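Local coordinates for TraM protein (Plasmid R64, PDB 3WZ3) that probably acts in the inner-membrane complex of a type IVB secretion system, as Legionella DotI does, and is represented here by its periplasmic part, at residues Trp88-Gln93 / Ile116-Val121; Asp9-Gly14 / Phe92-Arg97; Asn23-His28 / Lys65-Ala70. All coordinates share one frame; numbering follows the deposited sequence.

From the N terminus, helix 7-22 comes first, and its residues 9-14 open interaction 2. Directly after that helix, loop 23-28 opens interaction 3, which closes at 65-70 after three further helices. All of this happens before interaction 2 finds its partner, so the second span encloses the third. Strand 88-101 then begins interaction 1 at 88-93 and completes interaction 2 at 92-97; F92 and Q93 belong to both. Interaction 1 closes last, at 116-121, as a hairpin. Together they zip two central strands, seat the N-terminal helix on the antiparallel sheet, and tie the loop leaving that helix to edge strand 67-82, consistent with an NTF2-like fold.

Interaction 1 of 3, residues Trp88-Gln93 / Ile116-Val121; sequences WFWTFQ and ITIQRV
I116 pairs with F92 through both of its backbone groups: its N donates to F92 O, and its carbonyl takes the nearly straight bond from F92 N (173° at the hydrogen). T117 points to the other face of the sheet, where it forms a non-hydrogen-bonded pair with T91. Both threonines keep OG1 beside the backbone N and anti to the carbonyl carbon, which brings T117 OG1 to 2.8 Å from T91 OG1. They share a hydrogen bond in which either could donate. The methyl T117 CG2 leans obliquely on the F89 ring, 3.9 Å from F89 CD1.

I118 returns to the face of W90 and F92. Its N gives a 2.8 Å bond to W90 O, and its O accepts from W90 N. The two branches serve different rings: I118 CG2 sits 4.0 Å from W90 CE3, while I118 CD1, at the end of an extended arm (chi2 167°), lies 4.1 Å from F92 CE2. Q119 pairs with F89, but its amide leads away to E131 and R133. R120 N closes the ladder on W88 O. The arginine chain, bent at chi2 and chi3, then runs alongside the indole and sets R120 CD at the ring edge, 3.6 Å from W90 CH2; R120 NE goes on to G129 O, and W5 takes a cation-pi contact. R120 NH2 also bonds to V121 O.

This is the open end of the 88-101/110-120 hairpin, away from its turn, flanked in the sheet by strands 67-82 and 130-139, with helix 7-22 lying over W90 and F92.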
loop_
_atom_site.group_PDB
_atom_site.type_symbol
_atom_site.label_atom_id
_atom_site.label_comp_id
_atom_site.label_asym_id
_atom_site.label_seq_id
_atom_site.Cartn_x
_atom_site.Cartn_y
_atom_site.Cartn_z
ATOM N N TRP A 88 4.134 14.766 12.788
ATOM C CA TRP A 88 4.421 15.121 11.402
ATOM C C TRP A 88 3.849 14.061 10.475
ATOM O O TRP A 88 3.857 12.879 10.795
ATOM C CB TRP A 88 5.933 15.274 11.145
ATOM C CG TRP A 88 6.195 16.101 9.931
ATOM C CD1 TRP A 88 6.547 15.661 8.684
ATOM C CD2 TRP A 88 6.076 17.524 9.837
ATOM N NE1 TRP A 88 6.673 16.732 7.829
ATOM C CE2 TRP A 88 6.385 17.884 8.511
ATOM C CE3 TRP A 88 5.753 18.529 10.751
ATOM C CZ2 TRP A 88 6.357 19.215 8.071
ATOM C CZ3 TRP A 88 5.709 19.843 10.309
ATOM C CH2 TRP A 88 6.019 20.173 8.991
ATOM N N PHE A 89 3.345 14.498 9.334
ATOM C CA PHE A 89 2.831 13.588 8.307
ATOM C C PHE A 89 3.233 14.088 6.928
ATOM O O PHE A 89 3.551 15.278 6.724
ATOM C CB PHE A 89 1.306 13.465 8.378
ATOM C CG PHE A 89 0.584 14.685 7.863
ATOM C CD1 PHE A 89 0.269 14.799 6.519
ATOM C CD2 PHE A 89 0.247 15.728 8.732
ATOM C CE1 PHE A 89 -0.375 15.945 6.029
ATOM C CE2 PHE A 89 -0.410 16.864 8.250
ATOM C CZ PHE A 89 -0.711 16.968 6.905
ATOM N N TRP A 90 3.209 13.157 5.979
ATOM C CA TRP A 90 3.439 13.447 4.574
ATOM C C TRP A 90 2.341 12.743 3.782
ATOM O O TRP A 90 1.992 11.593 4.088
ATOM C CB TRP A 90 4.755 12.868 4.072
ATOM C CG TRP A 90 6.003 13.217 4.807
ATOM C CD1 TRP A 90 6.926 14.182 4.456
ATOM C CD2 TRP A 90 6.541 12.560 5.966
ATOM N NE1 TRP A 90 7.989 14.162 5.342
ATOM C CE2 TRP A 90 7.763 13.180 6.273
ATOM C CE3 TRP A 90 6.096 11.514 6.783
ATOM C CZ2 TRP A 90 8.551 12.780 7.338
ATOM C CZ3 TRP A 90 6.886 11.127 7.850
ATOM C CH2 TRP A 90 8.099 11.760 8.114
ATOM N N THR A 91 1.798 13.408 2.769
ATOM C CA THR A 91 0.848 12.780 1.848
ATOM C C THR A 91 1.481 12.684 0.466
ATOM O O THR A 91 1.904 13.696 -0.107
ATOM C CB THR A 91 -0.449 13.589 1.784
ATOM O OG1 THR A 91 -1.069 13.617 3.078
ATOM C CG2 THR A 91 -1.422 12.995 0.747
ATOM N N PHE A 92 1.529 11.467 -0.074
ATOM C CA PHE A 92 2.119 11.178 -1.373
ATOM C C PHE A 92 1.082 10.594 -2.306
ATOM O O PHE A 92 0.116 9.974 -1.872
ATOM C CB PHE A 92 3.246 10.132 -1.250
ATOM C CG PHE A 92 4.441 10.597 -0.452
ATOM C CD1 PHE A 92 5.433 11.368 -1.036
ATOM C CD2 PHE A 92 4.566 10.257 0.875
ATOM C CE1 PHE A 92 6.535 11.793 -0.289
ATOM C CE2 PHE A 92 5.649 10.671 1.615
ATOM C CZ PHE A 92 6.631 11.446 1.034
ATOM N N GLN A 93 1.315 10.722 -3.601
ATOM C CA GLN A 93 0.553 9.970 -4.592
ATOM C C GLN A 93 1.496 9.213 -5.505
ATOM O O GLN A 93 2.532 9.741 -5.907
ATOM C CB GLN A 93 -0.365 10.897 -5.402
ATOM C CG GLN A 93 -1.642 11.296 -4.637
ATOM C CD GLN A 93 -2.538 12.209 -5.426
ATOM O OE1 GLN A 93 -2.225 12.557 -6.563
ATOM N NE2 GLN A 93 -3.640 12.638 -4.821
ATOM N N ILE A 116 -1.337 8.009 -0.264
ATOM C CA ILE A 116 -0.854 7.429 0.971
ATOM C C ILE A 116 -0.488 8.571 1.915
ATOM O O ILE A 116 0.297 9.443 1.534
ATOM C CB ILE A 116 0.444 6.622 0.668
ATOM C CG1 ILE A 116 0.152 5.527 -0.362
ATOM C CG2 ILE A 116 1.049 6.048 1.941
ATOM C CD1 ILE A 116 -0.799 4.552 0.147
ATOM N N THR A 117 -1.055 8.606 3.115
ATOM C CA THR A 117 -0.580 9.527 4.138
ATOM C C THR A 117 0.190 8.737 5.188
ATOM O O THR A 117 -0.338 7.773 5.774
ATOM C CB THR A 117 -1.685 10.342 4.797
ATOM O OG1 THR A 117 -2.284 11.212 3.824
ATOM C CG2 THR A 117 -1.091 11.232 5.881
ATOM N N ILE A 118 1.439 9.131 5.387
ATOM C CA ILE A 118 2.355 8.497 6.322
ATOM C C ILE A 118 2.517 9.428 7.504
ATOM O O ILE A 118 2.732 10.636 7.322
ATOM C CB ILE A 118 3.715 8.267 5.661
ATOM C CG1 ILE A 118 3.567 7.260 4.527
ATOM C CG2 ILE A 118 4.739 7.761 6.693
ATOM C CD1 ILE A 118 4.764 7.185 3.601
ATOM N N GLN A 119 2.385 8.905 8.715
ATOM C CA GLN A 119 2.629 9.709 9.910
ATOM C C GLN A 119 3.811 9.163 10.700
ATOM O O GLN A 119 4.123 7.981 10.636
ATOM C CB GLN A 119 1.389 9.764 10.812
ATOM C CG GLN A 119 1.007 8.414 11.428
ATOM C CD GLN A 119 -0.326 8.468 12.167
ATOM O OE1 GLN A 119 -0.991 9.507 12.209
ATOM N NE2 GLN A 119 -0.722 7.354 12.756
ATOM N N ARG A 120 4.455 10.044 11.457
ATOM C CA ARG A 120 5.517 9.645 12.362
ATOM C C ARG A 120 4.958 8.814 13.518
ATOM O O ARG A 120 3.818 9.012 13.949
ATOM C CB ARG A 120 6.206 10.889 12.934
ATOM C CG ARG A 120 7.186 11.578 11.982
ATOM C CD ARG A 120 8.367 10.674 11.547
ATOM N NE ARG A 120 8.840 9.870 12.688
ATOM C CZ ARG A 120 9.599 10.334 13.670
ATOM N NH1 ARG A 120 10.062 11.586 13.649
ATOM N NH2 ARG A 120 9.911 9.523 14.674
ATOM N N VAL A 121 5.809 7.910 14.025
ATOM C CA VAL A 121 5.523 7.028 15.147
ATOM C C VAL A 121 6.762 7.049 16.038
ATOM O O VAL A 121 7.874 7.183 15.555
ATOM C CB VAL A 121 5.302 5.580 14.659
ATOM C CG1 VAL A 121 5.039 4.630 15.816
ATOM C CG2 VAL A 121 4.132 5.551 13.691
#

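Interaction 2 of 3, residues Asp9-Gly14 / Phe92-Arg97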
loop_
_atom_site.group_PDB
_atom_site.type_symbol
_atom_site.label_atom_id
_atom_site.label_comp_id
_atom_site.label_asym_id
_atom_site.label_seq_id
_atom_site.Cartn_x
_atom_site.Cartn_y
_atom_site.Cartn_z
ATOM N N ASP A 9 12.906 9.803 2.672
ATOM C CA ASP A 9 12.768 8.591 3.457
ATOM C C ASP A 9 11.310 8.139 3.511
ATOM O O ASP A 9 11.003 6.944 3.375
ATOM C CB ASP A 9 13.285 8.840 4.874
ATOM C CG ASP A 9 14.791 9.101 4.916
ATOM O OD1 ASP A 9 15.537 8.425 4.173
ATOM O OD2 ASP A 9 15.223 9.982 5.694
ATOM N N ALA A 10 10.413 9.097 3.721
ATOM C CA ALA A 10 8.988 8.758 3.778
ATOM C C ALA A 10 8.481 8.290 2.415
ATOM O O ALA A 10 7.705 7.328 2.330
ATOM C CB ALA A 10 8.171 9.922 4.341
HETATM N N MSE A 11 8.921 8.938 1.340
HETATM C CA MSE A 11 8.468 8.490 0.023
HETATM C C MSE A 11 8.868 7.044 -0.262
HETATM O O MSE A 11 8.070 6.266 -0.810
HETATM C CB MSE A 11 8.975 9.404 -1.090
HETATM C CG MSE A 11 8.172 9.195 -2.356
HETATM SE SE MSE A 11 8.593 10.491 -3.719
HETATM C CE MSE A 11 10.402 9.918 -4.067
ATOM N N ALA A 12 10.109 6.694 0.091
ATOM C CA ALA A 12 10.601 5.329 -0.074
ATOM C C ALA A 12 9.800 4.330 0.786
ATOM O O ALA A 12 9.483 3.239 0.333
ATOM C CB ALA A 12 12.078 5.262 0.274
ATOM N N PHE A 13 9.459 4.709 2.016
ATOM C CA PHE A 13 8.645 3.855 2.887
ATOM C C PHE A 13 7.313 3.542 2.196
ATOM O O PHE A 13 6.864 2.404 2.174
ATOM C CB PHE A 13 8.417 4.588 4.214
ATOM C CG PHE A 13 7.624 3.814 5.222
ATOM C CD1 PHE A 13 8.266 2.978 6.134
ATOM C CD2 PHE A 13 6.247 3.958 5.314
ATOM C CE1 PHE A 13 7.547 2.286 7.084
ATOM C CE2 PHE A 13 5.522 3.256 6.268
ATOM C CZ PHE A 13 6.182 2.411 7.160
ATOM N N GLY A 14 6.681 4.553 1.605
ATOM C CA GLY A 14 5.411 4.337 0.937
ATOM C C GLY A 14 5.514 3.480 -0.302
ATOM O O GLY A 14 4.661 2.616 -0.527
ATOM N N PHE A 92 1.529 11.467 -0.074
ATOM C CA PHE A 92 2.119 11.178 -1.373
ATOM C C PHE A 92 1.082 10.594 -2.306
ATOM O O PHE A 92 0.116 9.974 -1.872
ATOM C CB PHE A 92 3.246 10.132 -1.250
ATOM C CG PHE A 92 4.441 10.597 -0.452
ATOM C CD1 PHE A 92 5.433 11.368 -1.036
ATOM C CD2 PHE A 92 4.566 10.257 0.875
ATOM C CE1 PHE A 92 6.535 11.793 -0.289
ATOM C CE2 PHE A 92 5.649 10.671 1.615
ATOM C CZ PHE A 92 6.631 11.446 1.034
ATOM N N GLN A 93 1.315 10.722 -3.601
ATOM C CA GLN A 93 0.553 9.970 -4.592
ATOM C C GLN A 93 1.496 9.213 -5.505
ATOM O O GLN A 93 2.532 9.741 -5.907
ATOM C CB GLN A 93 -0.365 10.897 -5.402
ATOM C CG GLN A 93 -1.642 11.296 -4.637
ATOM C CD GLN A 93 -2.538 12.209 -5.426
ATOM O OE1 GLN A 93 -2.225 12.557 -6.563
ATOM N NE2 GLN A 93 -3.640 12.638 -4.821
ATOM N N TYR A 94 1.149 7.962 -5.808
ATOM C CA TYR A 94 1.959 7.102 -6.670
ATOM C C TYR A 94 1.088 6.432 -7.720
ATOM O O TYR A 94 0.054 5.881 -7.382
ATOM C CB TYR A 94 2.577 5.949 -5.859
ATOM C CG TYR A 94 3.365 6.298 -4.620
ATOM C CD1 TYR A 94 2.711 6.537 -3.425
ATOM C CD2 TYR A 94 4.767 6.283 -4.620
ATOM C CE1 TYR A 94 3.414 6.801 -2.257
ATOM C CE2 TYR A 94 5.478 6.532 -3.453
ATOM C CZ TYR A 94 4.791 6.796 -2.290
ATOM O OH TYR A 94 5.484 7.048 -1.121
ATOM N N PRO A 95 1.531 6.410 -8.977
ATOM C CA PRO A 95 0.870 5.543 -9.968
ATOM C C PRO A 95 1.119 4.077 -9.600
ATOM O O PRO A 95 2.234 3.756 -9.182
ATOM C CB PRO A 95 1.598 5.876 -11.284
ATOM C CG PRO A 95 2.495 7.047 -11.001
ATOM C CD PRO A 95 2.709 7.102 -9.526
ATOM N N VAL A 96 0.096 3.228 -9.738
ATOM C CA VAL A 96 0.258 1.802 -9.523
ATOM C C VAL A 96 -0.494 1.074 -10.629
ATOM O O VAL A 96 -1.662 1.369 -10.884
ATOM C CB VAL A 96 -0.324 1.372 -8.164
ATOM C CG1 VAL A 96 -0.204 -0.144 -7.991
ATOM C CG2 VAL A 96 0.376 2.117 -7.042
ATOM N N ARG A 97 0.177 0.147 -11.299
ATOM C CA ARG A 97 -0.523 -0.719 -12.238
ATOM C C ARG A 97 -0.450 -2.129 -11.676
ATOM O O ARG A 97 0.578 -2.535 -11.157
ATOM C CB ARG A 97 0.083 -0.629 -13.647
ATOM C CG ARG A 97 1.552 -0.917 -13.740
ATOM C CD ARG A 97 2.072 -0.590 -15.156
ATOM N NE ARG A 97 3.507 -0.833 -15.304
ATOM C CZ ARG A 97 4.040 -2.012 -15.615
ATOM N NH1 ARG A 97 3.260 -3.066 -15.812
ATOM N NH2 ARG A 97 5.355 -2.139 -15.729
#
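Two aromatic side chains of strand 92-97 meet the helix at a single turn, one with its ring and the other with its hydroxyl. Y94 OH donates to M11 O at 2.7 Å, lying in the carbonyl plane on a lone pair, with a C=O...donor angle of 119°. Beside it, the F92 ring lies under the backbone of the same residue: M11 CA stands 3.9 Å from the centroid of the F92 ring, 21° off the ring normal, in a CH-pi contact over one face. M11 CB comes to 3.5 Å from F92 CE1, and A10 CB touches F92 CE2 at 3.8 Å.

M11 is a selenomethionine, with CG anti to the backbone N (chi1 -162°). That torsion places M11 CG between the rings, 3.9 Å from Y94 CE2. The chain then bends at its end, so SE reaches F92 only obliquely, 5.1 Å from the ring centroid, a looser Met-aromatic contact. One turn on, G14 has no side chain, and the phenol oxygen occupies that approach: G14 CA is 3.4 Å from Y94 OH.

Behind this first shell, the regular helical bonds from F13 N to D9 O and from G14 N to A10 O set the positions of A10, M11 and G14. On the sheet side, backbone pairing of Y94 with F114 fixes where the tyrosine leaves the strand, and L77 packs against F92.

Helix and sheet are thus joined mostly by apolar contact, with one directional bond. Because the phenol donates a hydrogen bond to a main-chain carbonyl, its buried oxygen is satisfied, and this would be expected to favour the neutral form of Y94.

Interaction 3 of 3, residues Asn23-His28 / Lys65-Ala70; sequences NLDFVH and KMNLTA
The firm part of this contact is a short antiparallel bridge extended at each end by an asparagine. L24 and L68 form the hydrogen-bonded pair, with L24 N to L68 O and L68 N to L24 O both 2.9 Å; their side chains meet at CB. At one end the N23 amide grips A70 twice: A70 N donates to N23 OD1 at 3.0 Å from well above the amide plane, and N23 ND2 gives a 3.1 Å bond to A70 O, while also reaching A19 O. At the other end N67 OD1 accepts from F26 N at 2.7 Å, in the carbonyl plane of its amide.

The same N67 OD1 lies at the edge of the F26 ring, whose faces carry K65 O on one side and V27 CG2 on the other. The backbone brings F26 CB to 3.3 Å from M66 O, a buried oxygen with no partner. With CG in the crowded position (chi1 79°), the ring swings so that CD1 meets N67 OD1 and CD2 meets K65 CG.

Beyond this the packing loosens. A water accepts from N67 ND2 and donates to D25 OD2, 2.8 Å away, and the exposed K65 sends NZ back to K63 O. At D25 OD1, V27 N makes an Asx turn; H28 N, on the anti lone pair, extends it to an Asx motif, with H28 the N-cap of helix 29-35.

The loop thus runs from helix 7-22 to helix 29-35 along the start of strand 67-82, whose other edge pairs with strand 88-101. L24 packs on I33 and on I61 of helix 57-64, and L68 on F22.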
loop_
_atom_site.group_PDB
_atom_site.type_symbol
_atom_site.label_atom_id
_atom_site.label_comp_id
_atom_site.label_asym_id
_atom_site.label_seq_id
_atom_site.Cartn_x
_atom_site.Cartn_y
_atom_site.Cartn_z
ATOM N N ASN A 23 1.872 -7.233 -4.500
ATOM C CA ASN A 23 2.483 -8.431 -5.071
ATOM C C ASN A 23 2.227 -9.618 -4.162
ATOM O O ASN A 23 2.907 -9.804 -3.165
ATOM C CB ASN A 23 3.966 -8.200 -5.338
ATOM C CG ASN A 23 4.178 -7.267 -6.521
ATOM O OD1 ASN A 23 4.159 -7.701 -7.671
ATOM N ND2 ASN A 23 4.348 -5.984 -6.246
ATOM N N LEU A 24 1.208 -10.392 -4.517
ATOM C CA LEU A 24 0.676 -11.430 -3.647
ATOM C C LEU A 24 0.684 -12.769 -4.360
ATOM O O LEU A 24 0.404 -12.871 -5.563
ATOM C CB LEU A 24 -0.755 -11.091 -3.240
ATOM C CG LEU A 24 -0.952 -9.780 -2.471
ATOM C CD1 LEU A 24 -2.448 -9.562 -2.265
ATOM C CD2 LEU A 24 -0.198 -9.748 -1.134
ATOM N N ASP A 25 0.987 -13.802 -3.587
ATOM C CA ASP A 25 1.101 -15.157 -4.110
ATOM C C ASP A 25 -0.179 -15.947 -3.824
ATOM O O ASP A 25 -0.739 -15.844 -2.731
ATOM C CB ASP A 25 2.272 -15.827 -3.409
ATOM C CG ASP A 25 2.515 -17.222 -3.890
ATOM O OD1 ASP A 25 1.939 -18.152 -3.292
ATOM O OD2 ASP A 25 3.301 -17.384 -4.851
ATOM N N PHE A 26 -0.635 -16.765 -4.780
ATOM C CA PHE A 26 -1.920 -17.449 -4.579
ATOM C C PHE A 26 -1.935 -18.437 -3.409
ATOM O O PHE A 26 -3.005 -18.751 -2.883
ATOM C CB PHE A 26 -2.454 -18.103 -5.860
ATOM C CG PHE A 26 -1.811 -19.421 -6.196
ATOM C CD1 PHE A 26 -0.615 -19.467 -6.897
ATOM C CD2 PHE A 26 -2.418 -20.613 -5.844
ATOM C CE1 PHE A 26 -0.022 -20.688 -7.223
ATOM C CE2 PHE A 26 -1.836 -21.825 -6.171
ATOM C CZ PHE A 26 -0.639 -21.860 -6.858
ATOM N N VAL A 27 -0.752 -18.903 -2.996
ATOM C CA VAL A 27 -0.654 -19.776 -1.836
ATOM C C VAL A 27 -0.469 -18.975 -0.544
ATOM O O VAL A 27 -1.173 -19.215 0.438
ATOM C CB VAL A 27 0.494 -20.803 -1.994
ATOM C CG1 VAL A 27 0.618 -21.663 -0.727
ATOM C CG2 VAL A 27 0.240 -21.695 -3.219
ATOM N N HIS A 28 0.452 -18.006 -0.552
ATOM C CA HIS A 28 0.874 -17.353 0.681
ATOM C C HIS A 28 0.290 -15.974 0.934
ATOM O O HIS A 28 0.696 -15.316 1.879
ATOM C CB HIS A 28 2.408 -17.300 0.720
ATOM C CG HIS A 28 3.025 -18.655 0.610
ATOM N ND1 HIS A 28 3.061 -19.532 1.677
ATOM C CD2 HIS A 28 3.570 -19.317 -0.441
ATOM C CE1 HIS A 28 3.618 -20.664 1.291
ATOM N NE2 HIS A 28 3.932 -20.567 0.013
ATOM N N LYS A 65 -6.884 -19.111 -8.332
ATOM C CA LYS A 65 -5.485 -19.508 -8.149
ATOM C C LYS A 65 -4.566 -18.609 -8.957
ATOM O O LYS A 65 -3.690 -19.067 -9.703
ATOM C CB LYS A 65 -5.274 -20.983 -8.528
ATOM C CG LYS A 65 -5.637 -21.952 -7.421
ATOM C CD LYS A 65 -7.079 -21.814 -6.966
ATOM C CE LYS A 65 -8.020 -22.596 -7.876
ATOM N NZ LYS A 65 -9.366 -22.847 -7.260
HETATM N N MSE A 66 -4.801 -17.310 -8.827
HETATM C CA MSE A 66 -4.020 -16.326 -9.539
HETATM C C MSE A 66 -3.146 -15.548 -8.572
HETATM O O MSE A 66 -3.513 -15.341 -7.410
HETATM C CB MSE A 66 -4.935 -15.357 -10.289
HETATM C CG MSE A 66 -5.692 -16.001 -11.462
HETATM SE SE MSE A 66 -6.685 -14.642 -12.454
HETATM C CE MSE A 66 -7.145 -15.678 -14.038
ATOM N N ASN A 67 -1.984 -15.140 -9.054
ATOM C CA ASN A 67 -1.142 -14.238 -8.296
ATOM C C ASN A 67 -1.535 -12.816 -8.645
ATOM O O ASN A 67 -2.085 -12.573 -9.715
ATOM C CB ASN A 67 0.325 -14.446 -8.666
ATOM C CG ASN A 67 0.862 -15.795 -8.208
ATOM O OD1 ASN A 67 0.334 -16.402 -7.293
ATOM N ND2 ASN A 67 1.939 -16.247 -8.835
ATOM N N LEU A 68 -1.258 -11.879 -7.744
ATOM C CA LEU A 68 -1.387 -10.459 -8.059
ATOM C C LEU A 68 0.004 -9.890 -8.238
ATOM O O LEU A 68 0.875 -10.111 -7.395
ATOM C CB LEU A 68 -2.077 -9.714 -6.923
ATOM C CG LEU A 68 -2.322 -8.223 -7.191
ATOM C CD1 LEU A 68 -3.332 -8.017 -8.319
ATOM C CD2 LEU A 68 -2.832 -7.536 -5.924
ATOM N N THR A 69 0.215 -9.172 -9.338
ATOM C CA THR A 69 1.481 -8.510 -9.600
ATOM C C THR A 69 1.220 -7.018 -9.721
ATOM O O THR A 69 0.149 -6.607 -10.143
ATOM C CB THR A 69 2.126 -9.050 -10.887
ATOM O OG1 THR A 69 1.321 -8.683 -12.009
ATOM C CG2 THR A 69 2.214 -10.581 -10.818
ATOM N N ALA A 70 2.192 -6.208 -9.327
ATOM C CA ALA A 70 2.018 -4.763 -9.426
ATOM C C ALA A 70 3.335 -4.046 -9.555
ATOM O O ALA A 70 4.349 -4.476 -8.987
ATOM C CB ALA A 70 1.278 -4.226 -8.191
HETATM O O HOH W 1 3.127 -18.621 -7.302
#